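Local coordinates for solute-binding periplasmic protein of iron/siderophore ABC transporter (Yersinia pestis, PDB 6B2Y) that probably binds a chelated iron species in the periplasm and hands it to its ABC transporter for uptake, as the substrate-binding component of the system, at residues A[87-90]-A[95-98]; A[64-69]-A[97-102]; A[241-244]-A[249-252]; A[164-169]-A[257-262]; A[362-367]-A[378-383]. All coordinates share one frame; numbering follows the deposited sequence.

Interaction 1: A[87-90]-A[95-98]; sequences DFRK and TYAI
F88 reaches over to T95 and Y96 on the next helix, and the contact shows how two short consecutive helices can be joined by apolar packing topped with a water bridge. The ring of F88 is carried out from its helix with CG anti to the backbone N (chi1 178°), and its outer atoms do the touching. The methyl CG2 of T95 sits at the rim of this ring, in its plane, 3.7 Å from F88 CE1. Further round, F88 CE2 comes to 3.9 Å from CD2 of Y96; the two rings meet obliquely, planes 52° apart, and form neither a stack nor an edge-to-face pair.

R89 packs on Y96 by its aliphatic stem. The two side chains run alongside each other in the same direction, and CG of R89 lies over one face of the tyrosine ring, 3.7 Å from its centroid and 15° off the normal: a CH-pi contact made by the stem, not by the charge. A bend at chi3 then leaves the guanidinium nearly perpendicular to that ring. One water closes the far end, accepting from R89 NH1 at 2.8 Å and donating to Y96 OH at 2.9 Å. Both polar ends have further partners, R89 NH2 with S119 and Y96 OH with D107, while T95 OG1 bonds to D92 in the turn between the helices.

The pair thus joins helix 87-91, which follows strand 81-85 of the parallel sheet, to the start of helix 93-102, with F66 of helix 66-70 and W84 also packed against F88.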
# COMPACT_ATOMS: atom_id res chain seq x y z
N ASP A 87 -4.29 5.45 -11.58
CA ASP A 87 -3.26 4.62 -10.96
C ASP A 87 -3.71 3.18 -10.74
O ASP A 87 -2.88 2.26 -10.72
CB ASP A 87 -2.82 5.21 -9.62
CG ASP A 87 -1.87 6.38 -9.77
OD1 ASP A 87 -1.51 6.75 -10.91
OD2 ASP A 87 -1.50 6.96 -8.73
N PHE A 88 -4.99 2.95 -10.47
CA PHE A 88 -5.40 1.58 -10.17
C PHE A 88 -5.30 0.70 -11.42
O PHE A 88 -4.68 -0.37 -11.40
CB PHE A 88 -6.82 1.55 -9.61
CG PHE A 88 -7.34 0.16 -9.33
CD1 PHE A 88 -6.66 -0.68 -8.46
CD2 PHE A 88 -8.52 -0.29 -9.92
CE1 PHE A 88 -7.13 -1.95 -8.19
CE2 PHE A 88 -8.99 -1.56 -9.66
CZ PHE A 88 -8.30 -2.40 -8.80
N ARG A 89 -5.90 1.14 -12.52
CA ARG A 89 -5.84 0.32 -13.73
C ARG A 89 -4.43 0.24 -14.30
O ARG A 89 -3.99 -0.82 -14.76
CB ARG A 89 -6.80 0.84 -14.79
CG ARG A 89 -6.91 -0.10 -15.99
CD ARG A 89 -7.74 0.52 -17.10
NE ARG A 89 -6.97 1.44 -17.92
CZ ARG A 89 -7.52 2.40 -18.66
NH1 ARG A 89 -8.84 2.58 -18.66
NH2 ARG A 89 -6.75 3.20 -19.39
N LYS A 90 -3.70 1.36 -14.28
CA LYS A 90 -2.43 1.45 -14.98
C LYS A 90 -1.27 0.90 -14.16
O LYS A 90 -0.36 0.26 -14.71
CB LYS A 90 -2.15 2.90 -15.37
CG LYS A 90 -1.01 3.01 -16.35
CD LYS A 90 -0.17 4.26 -16.10
CE LYS A 90 0.98 4.33 -17.10
NZ LYS A 90 0.68 5.24 -18.24
N THR A 95 -4.57 -6.59 -10.08
CA THR A 95 -5.78 -6.50 -9.27
C THR A 95 -6.97 -6.09 -10.12
O THR A 95 -8.07 -6.63 -9.96
CB THR A 95 -5.58 -5.51 -8.12
OG1 THR A 95 -4.45 -5.92 -7.35
CG2 THR A 95 -6.81 -5.47 -7.22
N TYR A 96 -6.77 -5.14 -11.03
CA TYR A 96 -7.85 -4.72 -11.92
C TYR A 96 -8.40 -5.92 -12.69
O TYR A 96 -9.63 -6.06 -12.84
CB TYR A 96 -7.33 -3.65 -12.88
CG TYR A 96 -8.38 -3.05 -13.80
CD1 TYR A 96 -8.78 -3.72 -14.96
CD2 TYR A 96 -8.95 -1.81 -13.53
CE1 TYR A 96 -9.72 -3.18 -15.80
CE2 TYR A 96 -9.90 -1.26 -14.37
CZ TYR A 96 -10.29 -1.97 -15.51
OH TYR A 96 -11.23 -1.46 -16.37
N ALA A 97 -7.52 -6.81 -13.15
CA ALA A 97 -7.93 -7.99 -13.91
C ALA A 97 -8.83 -8.91 -13.09
O ALA A 97 -9.83 -9.43 -13.60
CB ALA A 97 -6.70 -8.75 -14.40
N ILE A 98 -8.49 -9.12 -11.82
CA ILE A 98 -9.27 -10.02 -10.98
C ILE A 98 -10.66 -9.45 -10.75
O ILE A 98 -11.65 -10.20 -10.76
CB ILE A 98 -8.53 -10.28 -9.65
CG1 ILE A 98 -7.18 -10.93 -9.92
CG2 ILE A 98 -9.41 -11.13 -8.72
CD1 ILE A 98 -7.27 -12.37 -10.40
O HOH W 1 -11.01 1.03 -17.74

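Interaction 2: A[64-69]-A[97-102]; sequences RLFYAV and AIYKAK. With NA (sodium ion), chain C.
F66 drives the outer edge of its ring into one face of Y99, with CZ 3.5 Å from Y99 CE2 and CE2 3.6 Å from Y99 CZ. The approach is towards the hydroxyl-bearing half of the tyrosine and not its centre. With ring planes at 79° and centroids 5.0 Å apart, this is a T-shaped pair in which phenylalanine supplies the edge and tyrosine the face. The two side chains come from opposite directions and bridge backbones whose nearest CA atoms, those of F66 and Y99, are 11.5 Å apart. CG of F66 stands anti to its backbone N (chi1 172°), carrying the ring out from its helix to meet Y99.

The contact lies beside the five-stranded parallel sheet of one lobe of the two-lobed periplasmic binding protein fold, and illustrates how long aromatic side chains can connect helices flanking such a sheet. Helix 66-70 follows strand 58-60, where F66 and V69 both rest on L60, and L65 and V69 pack on I134 of strand 132-136.

On the hydroxyl side Y99 has a different task. Its OH binds a sodium ion at 2.6 Å, and the metal lies at the edge of the ring, in its plane, so the ion and F66 use different aspects of the same group. A water at 2.9 Å from the sodium is a further ligand. Nearby, Y67 turns its hydroxyl to D92, and R64 pairs with D87 while also bonding to N332.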
# COMPACT_ATOMS: atom_id res chain seq x y z
N ARG A 64 -5.60 4.19 -6.44
CA ARG A 64 -5.35 3.11 -5.49
C ARG A 64 -6.02 3.34 -4.14
O ARG A 64 -5.96 2.46 -3.28
CB ARG A 64 -3.84 2.89 -5.37
CG ARG A 64 -3.28 2.17 -6.62
CD ARG A 64 -1.77 2.20 -6.69
NE ARG A 64 -1.27 3.53 -6.98
CZ ARG A 64 0.02 3.87 -6.99
NH1 ARG A 64 0.94 2.96 -6.71
NH2 ARG A 64 0.38 5.11 -7.28
N LEU A 65 -6.71 4.47 -3.95
CA LEU A 65 -7.60 4.58 -2.79
C LEU A 65 -8.75 3.60 -2.88
O LEU A 65 -9.47 3.41 -1.89
CB LEU A 65 -8.12 6.02 -2.66
CG LEU A 65 -7.01 6.95 -2.15
CD1 LEU A 65 -7.42 8.43 -2.18
CD2 LEU A 65 -6.56 6.53 -0.74
N PHE A 66 -8.93 2.94 -4.02
CA PHE A 66 -9.90 1.87 -4.11
C PHE A 66 -9.65 0.78 -3.08
O PHE A 66 -10.60 0.18 -2.57
CB PHE A 66 -9.89 1.28 -5.52
CG PHE A 66 -10.72 0.03 -5.66
CD1 PHE A 66 -12.10 0.09 -5.53
CD2 PHE A 66 -10.12 -1.19 -5.91
CE1 PHE A 66 -12.86 -1.06 -5.64
CE2 PHE A 66 -10.89 -2.34 -6.02
CZ PHE A 66 -12.26 -2.26 -5.89
N TYR A 67 -8.38 0.51 -2.74
CA TYR A 67 -8.12 -0.51 -1.73
C TYR A 67 -8.86 -0.17 -0.44
O TYR A 67 -9.51 -1.03 0.16
CB TYR A 67 -6.63 -0.65 -1.44
CG TYR A 67 -5.74 -0.92 -2.62
CD1 TYR A 67 -6.05 -1.88 -3.58
CD2 TYR A 67 -4.54 -0.22 -2.76
CE1 TYR A 67 -5.20 -2.11 -4.66
CE2 TYR A 67 -3.70 -0.44 -3.83
CZ TYR A 67 -4.03 -1.39 -4.78
OH TYR A 67 -3.17 -1.59 -5.82
N ALA A 68 -8.76 1.08 -0.01
CA ALA A 68 -9.41 1.47 1.25
C ALA A 68 -10.92 1.42 1.13
O ALA A 68 -11.60 0.92 2.03
CB ALA A 68 -8.94 2.86 1.67
N VAL A 69 -11.45 1.89 0.00
CA VAL A 69 -12.90 1.91 -0.18
C VAL A 69 -13.45 0.50 -0.29
O VAL A 69 -14.54 0.21 0.22
CB VAL A 69 -13.24 2.78 -1.41
CG1 VAL A 69 -14.72 2.61 -1.83
CG2 VAL A 69 -12.95 4.23 -1.10
N ALA A 97 -7.52 -6.81 -13.15
CA ALA A 97 -7.93 -7.99 -13.91
C ALA A 97 -8.83 -8.91 -13.09
O ALA A 97 -9.83 -9.43 -13.60
CB ALA A 97 -6.70 -8.75 -14.40
N ILE A 98 -8.49 -9.12 -11.82
CA ILE A 98 -9.27 -10.02 -10.98
C ILE A 98 -10.66 -9.45 -10.75
O ILE A 98 -11.65 -10.20 -10.76
CB ILE A 98 -8.53 -10.28 -9.65
CG1 ILE A 98 -7.18 -10.93 -9.92
CG2 ILE A 98 -9.41 -11.13 -8.72
CD1 ILE A 98 -7.27 -12.37 -10.40
N TYR A 99 -10.76 -8.13 -10.54
CA TYR A 99 -12.06 -7.49 -10.40
C TYR A 99 -12.84 -7.52 -11.71
O TYR A 99 -14.06 -7.73 -11.70
CB TYR A 99 -11.88 -6.05 -9.92
CG TYR A 99 -11.76 -5.97 -8.41
CD1 TYR A 99 -10.53 -6.11 -7.78
CD2 TYR A 99 -12.89 -5.80 -7.62
CE1 TYR A 99 -10.44 -6.05 -6.39
CE2 TYR A 99 -12.80 -5.73 -6.24
CZ TYR A 99 -11.58 -5.86 -5.63
OH TYR A 99 -11.51 -5.81 -4.25
N LYS A 100 -12.16 -7.29 -12.83
CA LYS A 100 -12.85 -7.29 -14.13
C LYS A 100 -13.50 -8.64 -14.40
O LYS A 100 -14.62 -8.70 -14.94
CB LYS A 100 -11.86 -6.94 -15.23
CG LYS A 100 -12.46 -6.92 -16.64
CD LYS A 100 -11.46 -6.39 -17.66
CE LYS A 100 -12.11 -6.25 -19.03
NZ LYS A 100 -11.10 -6.02 -20.10
N ALA A 101 -12.83 -9.73 -14.03
CA ALA A 101 -13.36 -11.07 -14.27
C ALA A 101 -14.70 -11.26 -13.57
O ALA A 101 -15.63 -11.85 -14.14
CB ALA A 101 -12.36 -12.11 -13.80
N LYS A 102 -14.83 -10.73 -12.36
CA LYS A 102 -16.06 -10.85 -11.59
C LYS A 102 -17.04 -9.71 -11.83
O LYS A 102 -18.25 -9.91 -11.68
CB LYS A 102 -15.71 -10.91 -10.10
CG LYS A 102 -16.83 -11.38 -9.20
CD LYS A 102 -16.26 -11.97 -7.93
CE LYS A 102 -17.32 -12.69 -7.14
NZ LYS A 102 -18.59 -11.92 -7.17
NA NA C . -9.05 -5.62 -3.53
O HOH W 2 -7.20 -7.67 -4.37

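Interaction 3: A[241-244]-A[249-252]; sequences DFID and NNIA
I243 and N250 bury most of the surface in this contact, with D244 joined through two waters; together they exemplify a helix closing down on the strand that follows it. I243 points at the strand and uses two branches. Its CG2 methyl, anti to the backbone N, lies 3.7 Å from the backbone N of N250 and 3.9 Å from N250 CB. The other arm, CG1 and CD1, is extended (chi2 171°), which brings CD1 to 4.0 Å from N250 CG. The two side chains cross at about a right angle, with both methyls against the asparagine's CB.

The amide of N250 works in two directions. OD1 accepts from the backbone N of A252 at 2.9 Å, forming an Asx turn as the chain leaves the strand; the donor stands above the carbonyl plane, 63° out of it. ND2 bonds to the backbone O of A234 and also to a water, so both ends of the amide are engaged and its rotation is fixed.

D244 reaches N250 through solvent. One water accepts from N250 N at 2.8 Å and donates to D244 OD1 over an unusually short distance; another spans D244 OD1 and N250 ND2. The remaining oxygen, OD2, is in a salt bridge with K253, which probably favours the charged carboxylate.

Strand 249-250 is an outermost strand of the mixed sheet and pairs in parallel with strand 217-221. I243 of helix 239-245 also packs on V218 and I220 of that neighbour and on F346 of helix 340-350.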
# COMPACT_ATOMS: atom_id res chain seq x y z
N ASP A 241 7.68 2.74 8.97
CA ASP A 241 6.77 2.42 10.07
C ASP A 241 6.59 0.92 10.23
O ASP A 241 6.46 0.42 11.36
CB ASP A 241 5.40 3.08 9.83
CG ASP A 241 5.39 4.56 10.16
OD1 ASP A 241 6.44 5.09 10.59
OD2 ASP A 241 4.32 5.20 10.00
N PHE A 242 6.53 0.18 9.12
CA PHE A 242 6.35 -1.27 9.23
C PHE A 242 7.59 -1.94 9.79
O PHE A 242 7.49 -2.90 10.56
CB PHE A 242 6.03 -1.89 7.86
CG PHE A 242 4.94 -1.18 7.10
CD1 PHE A 242 3.94 -0.48 7.76
CD2 PHE A 242 4.91 -1.25 5.71
CE1 PHE A 242 2.94 0.17 7.04
CE2 PHE A 242 3.93 -0.61 4.99
CZ PHE A 242 2.95 0.10 5.65
N ILE A 243 8.77 -1.47 9.37
CA ILE A 243 10.01 -1.97 9.94
C ILE A 243 10.02 -1.79 11.45
O ILE A 243 10.30 -2.73 12.21
CB ILE A 243 11.21 -1.28 9.28
CG1 ILE A 243 11.30 -1.73 7.81
CG2 ILE A 243 12.51 -1.62 10.01
CD1 ILE A 243 12.33 -0.92 7.02
N ASP A 244 9.70 -0.57 11.91
CA ASP A 244 9.64 -0.27 13.34
C ASP A 244 8.72 -1.23 14.08
O ASP A 244 9.11 -1.85 15.08
CB ASP A 244 9.16 1.18 13.58
CG ASP A 244 10.12 2.24 13.03
OD1 ASP A 244 11.23 1.91 12.56
OD2 ASP A 244 9.75 3.44 13.05
N ASN A 249 15.39 -2.34 12.73
CA ASN A 249 16.05 -1.04 12.81
C ASN A 249 16.29 -0.54 11.39
O ASN A 249 17.24 -0.98 10.72
CB ASN A 249 17.35 -1.17 13.62
CG ASN A 249 18.25 0.04 13.47
OD1 ASN A 249 17.79 1.17 13.26
ND2 ASN A 249 19.57 -0.18 13.60
N ASN A 250 15.45 0.39 10.93
CA ASN A 250 15.52 0.96 9.59
C ASN A 250 16.77 1.83 9.44
O ASN A 250 16.83 2.94 10.00
CB ASN A 250 14.25 1.76 9.30
CG ASN A 250 14.29 2.47 7.96
OD1 ASN A 250 15.13 2.17 7.11
ND2 ASN A 250 13.37 3.42 7.76
N ILE A 251 17.76 1.36 8.67
CA ILE A 251 19.01 2.10 8.50
C ILE A 251 18.79 3.44 7.82
O ILE A 251 19.67 4.31 7.88
CB ILE A 251 20.05 1.26 7.71
CG1 ILE A 251 19.60 1.09 6.25
CG2 ILE A 251 20.27 -0.08 8.39
CD1 ILE A 251 20.74 0.98 5.22
N ALA A 252 17.64 3.65 7.18
CA ALA A 252 17.36 4.92 6.53
C ALA A 252 16.63 5.92 7.43
O ALA A 252 16.51 7.08 7.05
CB ALA A 252 16.54 4.68 5.24
O HOH W 3 11.72 3.79 10.13
O HOH W 4 13.64 1.43 12.85

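Interaction 4: A[164-169]-A[257-262]; sequences FRNSPL and PGSLGT
S259 meets N166 through van der Waals contact, with its CB 3.2 Å from the backbone O of N166. An apolar touch flanks it: CD1 of L260 lies 4.1 Å from CD of R165, where the two side chains cross at about a right angle and the leucine meets the arginine's aliphatic portion.

Polar contact between the segments runs through one water. It accepts from R165 NE at 3.0 Å, in the plane of the guanidinium at its edge, donates to N166 OD1 at 2.7 Å, and lies 3.0 Å from S259 OG. The serine hydroxyl is thereby joined to two residues it does not bond directly. R165 NH2 also makes a weak bond to N166 OD1, keeping these neighbouring side chains together.

Outside partners hold the groups round the water: R165 NH2 bonds to L137 O, and N166 ND2 to S138 O, both in the loop following strand 132-136. Backbone bonds tie N166 to N238 and S259 to G235.

The loop after strand 159-162 of the parallel sheet thus meets the small antiparallel sheet of strands 232-234 and 260-262, a water-bridged contact between parts of the chain 88 residues apart within the periplasmic binding protein fold.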
# COMPACT_ATOMS: atom_id res chain seq x y z
N PHE A 164 -2.45 6.89 4.10
CA PHE A 164 -1.85 5.58 4.34
C PHE A 164 -0.39 5.54 3.95
O PHE A 164 0.24 4.48 4.03
CB PHE A 164 -2.59 4.49 3.55
CG PHE A 164 -4.06 4.45 3.81
CD1 PHE A 164 -4.54 3.95 5.02
CD2 PHE A 164 -4.97 4.92 2.86
CE1 PHE A 164 -5.89 3.89 5.27
CE2 PHE A 164 -6.32 4.87 3.10
CZ PHE A 164 -6.79 4.37 4.31
N ARG A 165 0.17 6.68 3.53
CA ARG A 165 1.47 6.74 2.90
C ARG A 165 2.52 7.43 3.75
O ARG A 165 3.64 6.93 3.90
CB ARG A 165 1.36 7.47 1.54
CG ARG A 165 2.51 7.13 0.57
CD ARG A 165 2.58 8.12 -0.60
NE ARG A 165 2.62 9.48 -0.08
CZ ARG A 165 1.70 10.41 -0.32
NH1 ARG A 165 0.68 10.13 -1.13
NH2 ARG A 165 1.82 11.61 0.22
N ASN A 166 2.20 8.61 4.29
CA ASN A 166 3.20 9.38 5.03
C ASN A 166 3.52 8.71 6.36
O ASN A 166 4.68 8.41 6.66
CB ASN A 166 2.69 10.81 5.26
CG ASN A 166 2.53 11.57 3.97
OD1 ASN A 166 2.98 11.13 2.92
ND2 ASN A 166 1.90 12.75 4.04
N SER A 167 2.49 8.49 7.17
CA SER A 167 2.67 7.90 8.49
C SER A 167 1.60 6.83 8.70
O SER A 167 0.62 7.06 9.42
CB SER A 167 2.59 8.98 9.57
OG SER A 167 3.34 10.12 9.14
N PRO A 168 1.77 5.65 8.11
CA PRO A 168 0.74 4.61 8.27
C PRO A 168 0.59 4.12 9.70
O PRO A 168 -0.50 3.67 10.07
CB PRO A 168 1.20 3.49 7.32
CG PRO A 168 2.64 3.75 7.04
CD PRO A 168 2.84 5.24 7.17
N LEU A 169 1.64 4.21 10.53
CA LEU A 169 1.49 3.82 11.94
C LEU A 169 0.42 4.67 12.63
O LEU A 169 -0.47 4.13 13.32
CB LEU A 169 2.83 3.95 12.67
CG LEU A 169 2.68 3.89 14.20
CD1 LEU A 169 2.84 2.45 14.66
CD2 LEU A 169 3.68 4.80 14.91
N PRO A 257 14.79 13.27 5.98
CA PRO A 257 13.98 14.17 6.80
C PRO A 257 12.52 13.77 6.85
O PRO A 257 11.82 14.05 7.83
CB PRO A 257 14.16 15.53 6.10
CG PRO A 257 14.42 15.18 4.68
CD PRO A 257 15.21 13.89 4.72
N GLY A 258 12.05 13.10 5.81
CA GLY A 258 10.65 12.76 5.69
C GLY A 258 10.41 11.28 5.51
O GLY A 258 11.30 10.46 5.77
N SER A 259 9.21 10.91 5.05
CA SER A 259 8.84 9.50 5.03
C SER A 259 9.41 8.76 3.82
O SER A 259 9.69 7.56 3.92
CB SER A 259 7.32 9.37 5.05
OG SER A 259 6.75 10.14 4.01
N LEU A 260 9.59 9.44 2.69
CA LEU A 260 10.11 8.83 1.47
C LEU A 260 11.30 9.62 0.94
O LEU A 260 11.39 10.84 1.15
CB LEU A 260 9.03 8.75 0.38
CG LEU A 260 7.85 7.83 0.73
CD1 LEU A 260 6.71 7.98 -0.28
CD2 LEU A 260 8.36 6.41 0.79
N GLY A 261 12.21 8.94 0.25
CA GLY A 261 13.35 9.62 -0.33
C GLY A 261 14.33 8.62 -0.92
O GLY A 261 14.09 7.42 -0.94
N THR A 262 15.45 9.16 -1.40
CA THR A 262 16.51 8.38 -2.04
C THR A 262 17.77 8.42 -1.17
O THR A 262 18.12 9.47 -0.62
CB THR A 262 16.81 8.91 -3.45
OG1 THR A 262 15.67 8.72 -4.30
CG2 THR A 262 18.00 8.18 -4.08
O HOH W 5 5.01 9.96 1.61

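Interaction 5: A[362-367]-A[378-383]; sequences KTMDSL and GTYWIE
Y380 and W381 present their rings to one methyl group, CE of M364, and each is met obliquely, neither squarely over a face nor at an edge. CE approaches the CD1–CE1 side of the tyrosine, 3.3 Å from Y380 CD1 and 3.6 Å from Y380 CE1. On the indole it touches the far end of the six-membered ring, 4.1 Å from W381 CZ3. A further ring, that of W330, is edge-to-face with Y380.

The sulfur SD stands further back from both ring centres than the methyl does, giving oblique Met-aromatic contacts to both rings. M364 starts out extended, with CG anti to the backbone N (chi1 175°), and then bends at chi3 (-103°), which brings the methyl into the corner between the two rings. The side chains of M364 and Y380 cross at about a right angle.

Helix 360-371 is thereby packed against strand 381-383, an outermost strand of the mixed sheet, which runs antiparallel to strand 326-330. W381 also leans on S345 and W349 of helix 340-350, while T363 turns to helices 340-350 and 186-207.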
# COMPACT_ATOMS: atom_id res chain seq x y z
N LYS A 362 -2.82 -16.73 6.00
CA LYS A 362 -4.14 -16.87 6.62
C LYS A 362 -4.74 -15.51 6.96
O LYS A 362 -5.96 -15.31 6.82
CB LYS A 362 -4.05 -17.76 7.86
CG LYS A 362 -5.38 -17.96 8.58
CD LYS A 362 -6.54 -18.32 7.64
CE LYS A 362 -6.30 -19.62 6.85
NZ LYS A 362 -7.17 -19.67 5.64
N THR A 363 -3.92 -14.56 7.41
CA THR A 363 -4.44 -13.21 7.65
C THR A 363 -5.08 -12.65 6.38
O THR A 363 -6.17 -12.08 6.43
CB THR A 363 -3.33 -12.29 8.13
OG1 THR A 363 -2.74 -12.86 9.30
CG2 THR A 363 -3.88 -10.91 8.46
N MET A 364 -4.40 -12.82 5.24
CA MET A 364 -4.94 -12.34 3.98
C MET A 364 -6.23 -13.08 3.61
O MET A 364 -7.20 -12.46 3.17
CB MET A 364 -3.89 -12.48 2.89
CG MET A 364 -4.40 -12.12 1.53
SD MET A 364 -3.23 -12.62 0.30
CE MET A 364 -2.52 -11.10 -0.10
N ASP A 365 -6.27 -14.40 3.84
CA ASP A 365 -7.51 -15.15 3.64
C ASP A 365 -8.66 -14.56 4.46
O ASP A 365 -9.79 -14.43 3.96
CB ASP A 365 -7.31 -16.62 4.02
CG ASP A 365 -6.67 -17.43 2.92
OD1 ASP A 365 -6.61 -16.94 1.77
OD2 ASP A 365 -6.21 -18.56 3.20
N SER A 366 -8.38 -14.19 5.71
CA SER A 366 -9.43 -13.63 6.57
C SER A 366 -9.85 -12.25 6.09
O SER A 366 -11.05 -11.93 6.07
CB SER A 366 -8.94 -13.57 8.02
OG SER A 366 -8.58 -14.87 8.47
N LEU A 367 -8.88 -11.41 5.72
CA LEU A 367 -9.20 -10.08 5.21
C LEU A 367 -10.17 -10.19 4.03
O LEU A 367 -11.19 -9.50 3.98
CB LEU A 367 -7.91 -9.37 4.80
CG LEU A 367 -7.93 -7.85 4.51
CD1 LEU A 367 -6.52 -7.29 4.68
CD2 LEU A 367 -8.44 -7.51 3.11
N GLY A 378 -2.54 -15.02 -6.19
CA GLY A 378 -1.25 -14.45 -6.49
C GLY A 378 -0.27 -14.48 -5.32
O GLY A 378 -0.43 -15.21 -4.34
N THR A 379 0.75 -13.64 -5.45
CA THR A 379 1.92 -13.67 -4.58
C THR A 379 2.28 -12.23 -4.21
O THR A 379 2.62 -11.43 -5.09
CB THR A 379 3.10 -14.35 -5.28
OG1 THR A 379 2.70 -15.67 -5.69
CG2 THR A 379 4.32 -14.42 -4.37
N TYR A 380 2.25 -11.92 -2.92
CA TYR A 380 2.50 -10.56 -2.47
C TYR A 380 3.75 -10.41 -1.60
O TYR A 380 4.07 -9.29 -1.20
CB TYR A 380 1.27 -10.03 -1.72
CG TYR A 380 0.07 -9.83 -2.61
CD1 TYR A 380 -0.81 -10.87 -2.87
CD2 TYR A 380 -0.18 -8.60 -3.19
CE1 TYR A 380 -1.93 -10.67 -3.67
CE2 TYR A 380 -1.29 -8.39 -3.99
CZ TYR A 380 -2.16 -9.44 -4.24
OH TYR A 380 -3.26 -9.23 -5.05
N TRP A 381 4.45 -11.50 -1.31
CA TRP A 381 5.72 -11.45 -0.61
C TRP A 381 6.46 -12.73 -0.94
O TRP A 381 5.86 -13.72 -1.39
CB TRP A 381 5.52 -11.30 0.90
CG TRP A 381 4.54 -12.26 1.48
CD1 TRP A 381 4.78 -13.57 1.84
CD2 TRP A 381 3.17 -12.00 1.78
NE1 TRP A 381 3.63 -14.13 2.34
CE2 TRP A 381 2.63 -13.19 2.32
CE3 TRP A 381 2.33 -10.88 1.65
CZ2 TRP A 381 1.29 -13.30 2.70
CZ3 TRP A 381 1.01 -10.99 2.05
CH2 TRP A 381 0.50 -12.19 2.57
N ILE A 382 7.78 -12.72 -0.74
CA ILE A 382 8.60 -13.90 -1.02
C ILE A 382 9.95 -13.75 -0.34
O ILE A 382 10.48 -12.64 -0.20
CB ILE A 382 8.74 -14.12 -2.55
CG1 ILE A 382 8.98 -15.60 -2.85
CG2 ILE A 382 9.85 -13.25 -3.14
CD1 ILE A 382 7.72 -16.41 -2.90
N GLU A 383 10.52 -14.88 0.09
CA GLU A 383 11.89 -14.92 0.57
C GLU A 383 12.78 -15.51 -0.52
O GLU A 383 12.41 -16.48 -1.19
CB GLU A 383 12.02 -15.77 1.84
CG GLU A 383 10.76 -15.90 2.65
CD GLU A 383 10.95 -16.80 3.87
OE1 GLU A 383 12.07 -16.85 4.41
OE2 GLU A 383 9.96 -17.46 4.27

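From the N terminus, interaction 2 begins first, closing a long loop from helix 66-70 to helix 93-102. Interaction 1 closes a short turn within that span, its second segment overlapping that of interaction 2 at A97 and I98. Interaction 4 then joins the loop after strand 159-162, the last of the parallel sheet, to the small antiparallel sheet, and its wide loop encloses the small one of interaction 3; D241 OD2 and L169 N, 2.9 Å apart, link the two. Interaction 5 follows in series near the C terminus, yet its Y380 touches T95 of interaction 1. Interactions 1 and 2 lie on the parallel-sheet side, interactions 3 and 5 reach the mixed sheet, and F164 touches A68 between interactions 2 and 4.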